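Long-range contacts in formiminotetrahydrofolate cyclodeaminase (Thermotoga maritima, PDB 1O5H), which probably catalyses the cyclodeamination of 5-formiminotetrahydrofolate to 5,10-methenyltetrahydrofolate with release of ammonia: residues E109-L114 / E174-T179; V120-I125 / V166-N171. All coordinates share one frame; numbering follows the deposited sequence.

Interaction 1 (E109-L114 / E174-T179); sequences ELQNAL and EISDET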
# COMPACT_ATOMS: atom_id res chain seq x y z
N GLU A 109 3.06 17.91 29.47
CA GLU A 109 3.04 18.19 28.03
C GLU A 109 3.29 16.92 27.14
O GLU A 109 2.61 16.75 26.13
CB GLU A 109 4.02 19.34 27.69
CG GLU A 109 3.95 20.56 28.61
CD GLU A 109 5.26 21.36 28.71
OE1 GLU A 109 5.52 22.22 27.84
OE2 GLU A 109 6.03 21.15 29.67
N LEU A 110 4.25 16.07 27.52
CA LEU A 110 4.64 14.88 26.73
C LEU A 110 3.48 13.88 26.66
O LEU A 110 3.06 13.49 25.57
CB LEU A 110 5.89 14.20 27.31
CG LEU A 110 6.41 12.92 26.61
CD1 LEU A 110 7.02 13.25 25.26
CD2 LEU A 110 7.41 12.10 27.46
N GLN A 111 2.97 13.49 27.83
CA GLN A 111 1.86 12.56 27.92
C GLN A 111 0.71 12.99 27.03
O GLN A 111 0.12 12.17 26.32
CB GLN A 111 1.41 12.42 29.36
CG GLN A 111 2.13 11.32 30.09
CD GLN A 111 1.76 9.97 29.55
OE1 GLN A 111 0.57 9.60 29.53
NE2 GLN A 111 2.75 9.22 29.11
N ASN A 112 0.41 14.28 27.05
CA ASN A 112 -0.65 14.80 26.21
C ASN A 112 -0.31 14.75 24.71
O ASN A 112 -1.18 14.48 23.88
CB ASN A 112 -0.99 16.22 26.65
CG ASN A 112 -1.48 17.07 25.52
OD1 ASN A 112 -2.66 16.99 25.14
ND2 ASN A 112 -0.59 17.90 24.96
N ALA A 113 0.95 14.99 24.37
CA ALA A 113 1.37 14.97 22.98
C ALA A 113 1.29 13.55 22.49
O ALA A 113 0.76 13.29 21.41
CB ALA A 113 2.78 15.48 22.85
N LEU A 114 1.80 12.64 23.31
CA LEU A 114 1.72 11.22 23.03
C LEU A 114 0.28 10.78 22.70
O LEU A 114 0.08 9.99 21.78
CB LEU A 114 2.30 10.43 24.18
CG LEU A 114 3.82 10.38 24.31
CD1 LEU A 114 4.14 9.97 25.74
CD2 LEU A 114 4.42 9.39 23.31
N GLU A 174 3.92 4.17 25.38
CA GLU A 174 4.53 5.29 26.10
C GLU A 174 3.59 6.09 27.03
O GLU A 174 4.05 6.89 27.83
CB GLU A 174 5.17 6.24 25.09
CG GLU A 174 6.24 5.58 24.22
CD GLU A 174 7.31 4.85 25.04
OE1 GLU A 174 7.62 5.29 26.18
OE2 GLU A 174 7.85 3.83 24.53
N ILE A 175 2.28 5.87 26.89
CA ILE A 175 1.26 6.63 27.62
C ILE A 175 0.91 5.96 28.94
O ILE A 175 0.53 4.77 28.99
CB ILE A 175 0.01 6.86 26.70
CG1 ILE A 175 0.37 7.82 25.57
CG2 ILE A 175 -1.19 7.39 27.47
CD1 ILE A 175 -0.61 7.87 24.45
N SER A 176 1.05 6.73 30.02
CA SER A 176 0.93 6.19 31.37
C SER A 176 -0.51 6.13 31.84
O SER A 176 -0.85 5.31 32.69
CB SER A 176 1.81 6.96 32.36
OG SER A 176 1.48 8.34 32.35
N ASP A 177 -1.36 6.99 31.28
CA ASP A 177 -2.79 6.98 31.58
C ASP A 177 -3.42 5.64 31.19
O ASP A 177 -3.73 5.43 30.02
CB ASP A 177 -3.44 8.13 30.81
CG ASP A 177 -4.96 8.15 30.92
OD1 ASP A 177 -5.59 7.14 31.33
OD2 ASP A 177 -5.61 9.16 30.58
N GLU A 178 -3.64 4.76 32.16
CA GLU A 178 -4.17 3.43 31.84
C GLU A 178 -5.50 3.46 31.08
O GLU A 178 -5.62 2.79 30.05
CB GLU A 178 -4.28 2.51 33.08
CG GLU A 178 -4.03 1.04 32.76
CD GLU A 178 -4.96 0.07 33.48
OE1 GLU A 178 -4.93 0.03 34.74
OE2 GLU A 178 -5.72 -0.67 32.79
N THR A 179 -6.49 4.23 31.56
CA THR A 179 -7.81 4.19 30.94
C THR A 179 -7.73 4.61 29.47
O THR A 179 -8.27 3.92 28.61
CB THR A 179 -8.90 5.00 31.68
OG1 THR A 179 -8.80 6.36 31.29
CG2 THR A 179 -8.71 4.99 33.25
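Gln111 on helix 107-141 reaches the backbone of Glu174, Ile175 and Ser176, in the short connection that leads from helix 147-172 into helix 178-206. This is a helix-to-turn contact near one end of an all-helical fold. The backbones come closest at Gln111 and Ile175, whose CA atoms are 6.0 Å apart. The chain of Gln111 is bent about CB-CG (chi2 -68°), which lays its amide along the turn rather than pointing it straight out. Both ends of the amide are used. OE1 accepts a hydrogen bond from Ser176 N. The donor comes from the flank of the C=O, at 98° to it, and is tilted out of the carbonyl plane. On the other end, Gln111 NE2 gives a weak, bent bond to Glu174 O. The two bonds straddle Ile175 and tie the amide to one carbonyl and one N-H of the turn, on the residues before and after Ile175. Ser176 OG also lies close to the amide, 3.3 Å from Gln111 CD.

One helical turn on, Leu114 supplies the apolar half of the contact. Its CB meets Ile175 CG1 at 3.5 Å. The methyls of Leu114 reach CB of Glu174, CD2 at 3.7 Å; the two side chains cross at a slant. Ile175 is buried, and Leu114 also packs on Val99 of helix 68-100. Beyond the turn, Asp177 takes the N-cap position of helix 178-206. Its OD1 accepts from Phe180 N, and its OD2 forms a salt bridge with Lys115, so helix 107-141 holds this helix start as well. Ile175 CD1 rests 3.5 Å from the carbonyl oxygen Leu114 O.

Interaction 2 (V120-I125 / V166-N171); sequences VPMDVI and VNVLIN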
# COMPACT_ATOMS: atom_id res chain seq x y z
N VAL A 120 -3.75 9.88 15.76
CA VAL A 120 -3.65 10.07 14.33
C VAL A 120 -3.83 8.76 13.58
O VAL A 120 -4.79 8.65 12.80
CB VAL A 120 -2.38 10.79 13.92
CG1 VAL A 120 -2.26 10.78 12.41
CG2 VAL A 120 -2.42 12.19 14.46
N PRO A 121 -2.98 7.74 13.83
CA PRO A 121 -3.16 6.46 13.12
C PRO A 121 -4.51 5.84 13.45
O PRO A 121 -5.15 5.27 12.57
CB PRO A 121 -2.00 5.58 13.62
CG PRO A 121 -1.40 6.28 14.81
CD PRO A 121 -1.85 7.70 14.76
N MSE A 122 -4.97 6.00 14.68
CA MSE A 122 -6.31 5.57 15.04
C MSE A 122 -7.32 6.12 14.04
O MSE A 122 -8.13 5.37 13.50
CB MSE A 122 -6.64 6.03 16.47
CG MSE A 122 -7.82 5.31 17.11
SE MSE A 122 -7.94 3.35 16.88
CE MSE A 122 -6.44 2.86 17.75
N ASP A 123 -7.23 7.42 13.77
CA ASP A 123 -8.13 8.05 12.82
C ASP A 123 -7.98 7.47 11.43
O ASP A 123 -8.98 7.16 10.79
CB ASP A 123 -8.00 9.57 12.85
CG ASP A 123 -8.62 10.16 14.11
OD1 ASP A 123 -9.39 9.42 14.77
OD2 ASP A 123 -8.41 11.33 14.53
N VAL A 124 -6.73 7.25 11.00
CA VAL A 124 -6.49 6.63 9.71
C VAL A 124 -7.22 5.31 9.65
O VAL A 124 -7.89 5.01 8.65
CB VAL A 124 -5.00 6.37 9.43
CG1 VAL A 124 -4.85 5.62 8.14
CG2 VAL A 124 -4.25 7.67 9.36
N ILE A 125 -7.11 4.52 10.71
CA ILE A 125 -7.80 3.23 10.75
C ILE A 125 -9.31 3.37 10.61
O ILE A 125 -9.97 2.55 9.98
CB ILE A 125 -7.48 2.50 12.05
CG1 ILE A 125 -6.05 1.98 12.03
CG2 ILE A 125 -8.43 1.34 12.23
CD1 ILE A 125 -5.58 1.42 13.34
N VAL A 166 0.29 -0.88 14.00
CA VAL A 166 1.61 -0.79 14.60
C VAL A 166 1.88 0.64 15.13
O VAL A 166 2.37 0.82 16.26
CB VAL A 166 2.71 -1.28 13.67
CG1 VAL A 166 4.09 -0.67 14.04
CG2 VAL A 166 2.76 -2.79 13.70
N ASN A 167 1.52 1.65 14.34
CA ASN A 167 1.77 3.00 14.79
C ASN A 167 0.92 3.41 15.99
O ASN A 167 1.42 4.08 16.91
CB ASN A 167 1.72 3.97 13.61
CG ASN A 167 2.85 3.72 12.63
OD1 ASN A 167 2.63 3.67 11.43
ND2 ASN A 167 4.05 3.52 13.14
N VAL A 168 -0.33 2.98 16.03
CA VAL A 168 -1.12 3.13 17.26
C VAL A 168 -0.43 2.49 18.47
O VAL A 168 -0.27 3.14 19.51
CB VAL A 168 -2.52 2.57 17.13
CG1 VAL A 168 -3.16 2.43 18.49
CG2 VAL A 168 -3.33 3.50 16.28
N LEU A 169 0.01 1.24 18.35
CA LEU A 169 0.62 0.59 19.51
C LEU A 169 1.96 1.16 19.93
O LEU A 169 2.21 1.26 21.13
CB LEU A 169 0.69 -0.91 19.37
CG LEU A 169 -0.67 -1.54 19.13
CD1 LEU A 169 -0.53 -3.04 19.05
CD2 LEU A 169 -1.61 -1.17 20.22
N ILE A 170 2.83 1.53 18.99
CA ILE A 170 4.10 2.13 19.42
C ILE A 170 3.84 3.34 20.28
O ILE A 170 4.55 3.57 21.25
CB ILE A 170 5.10 2.45 18.27
CG1 ILE A 170 4.48 3.42 17.24
CG2 ILE A 170 5.69 1.13 17.69
CD1 ILE A 170 5.46 4.14 16.27
N ASN A 171 2.80 4.11 19.96
CA ASN A 171 2.48 5.27 20.77
C ASN A 171 1.86 4.96 22.12
O ASN A 171 2.32 5.46 23.16
CB ASN A 171 1.64 6.21 19.98
CG ASN A 171 2.45 6.93 18.94
OD1 ASN A 171 3.11 7.93 19.23
ND2 ASN A 171 2.44 6.42 17.73
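Two nearly antiparallel helices of the all-helical fold pack here, helix 107-141 against helix 147-172. Their local axes approach to 8.5 Å, with 154° between the chain directions. Val168 is the central side chain and meets Pro121, Met122 and Ile125. CB and CG of the proline meet it at a slant, with Pro121 CB 3.6 Å from Val168 CG2. Pro121 CG also reaches the peptide between Asn167 and Val168, 3.7 Å from Val168 N. Met122, a selenomethionine, bends at both its second and third torsions. That curl brings its CE back to the valine, 3.4 Å from Val168 CG1. Ile125 adds a looser touch, its CD1 4.2 Å from Val168 CG2. The contact is apolar, and all five touching residues are buried. The polar groups do not bond across it: Asn171 ND2 donates to Asn167 O within its own helix, at 2.7 Å with an N-H...O angle of 160°. Asn167 OD1 bonds to Asn152 of the second subunit, so helix 147-172 also faces the dimer partner. Around the pair, Met122 packs on Met184 and Leu188 of helix 178-206, while Val120 and Val124 turn to helix 68-100.

Both contacts use helix 107-141, interaction 1 near its start and interaction 2 about three turns further on. Their centres are about 14 Å apart, on the same side of the chain's centre. Interaction 2 is nested along the chain within the loop closed by interaction 1. Its partner, helix 147-172, runs into the connection that interaction 1 holds, and helix 178-206 follows. The pair thus changes in character along one helix: first a partly buried contact, polar and apolar, its centre about 24 Å from the chain's centre, then a buried apolar one about 10 Å from it. Together they join helix 107-141 to helix 147-172 and to the connection that leads from it into helix 178-206.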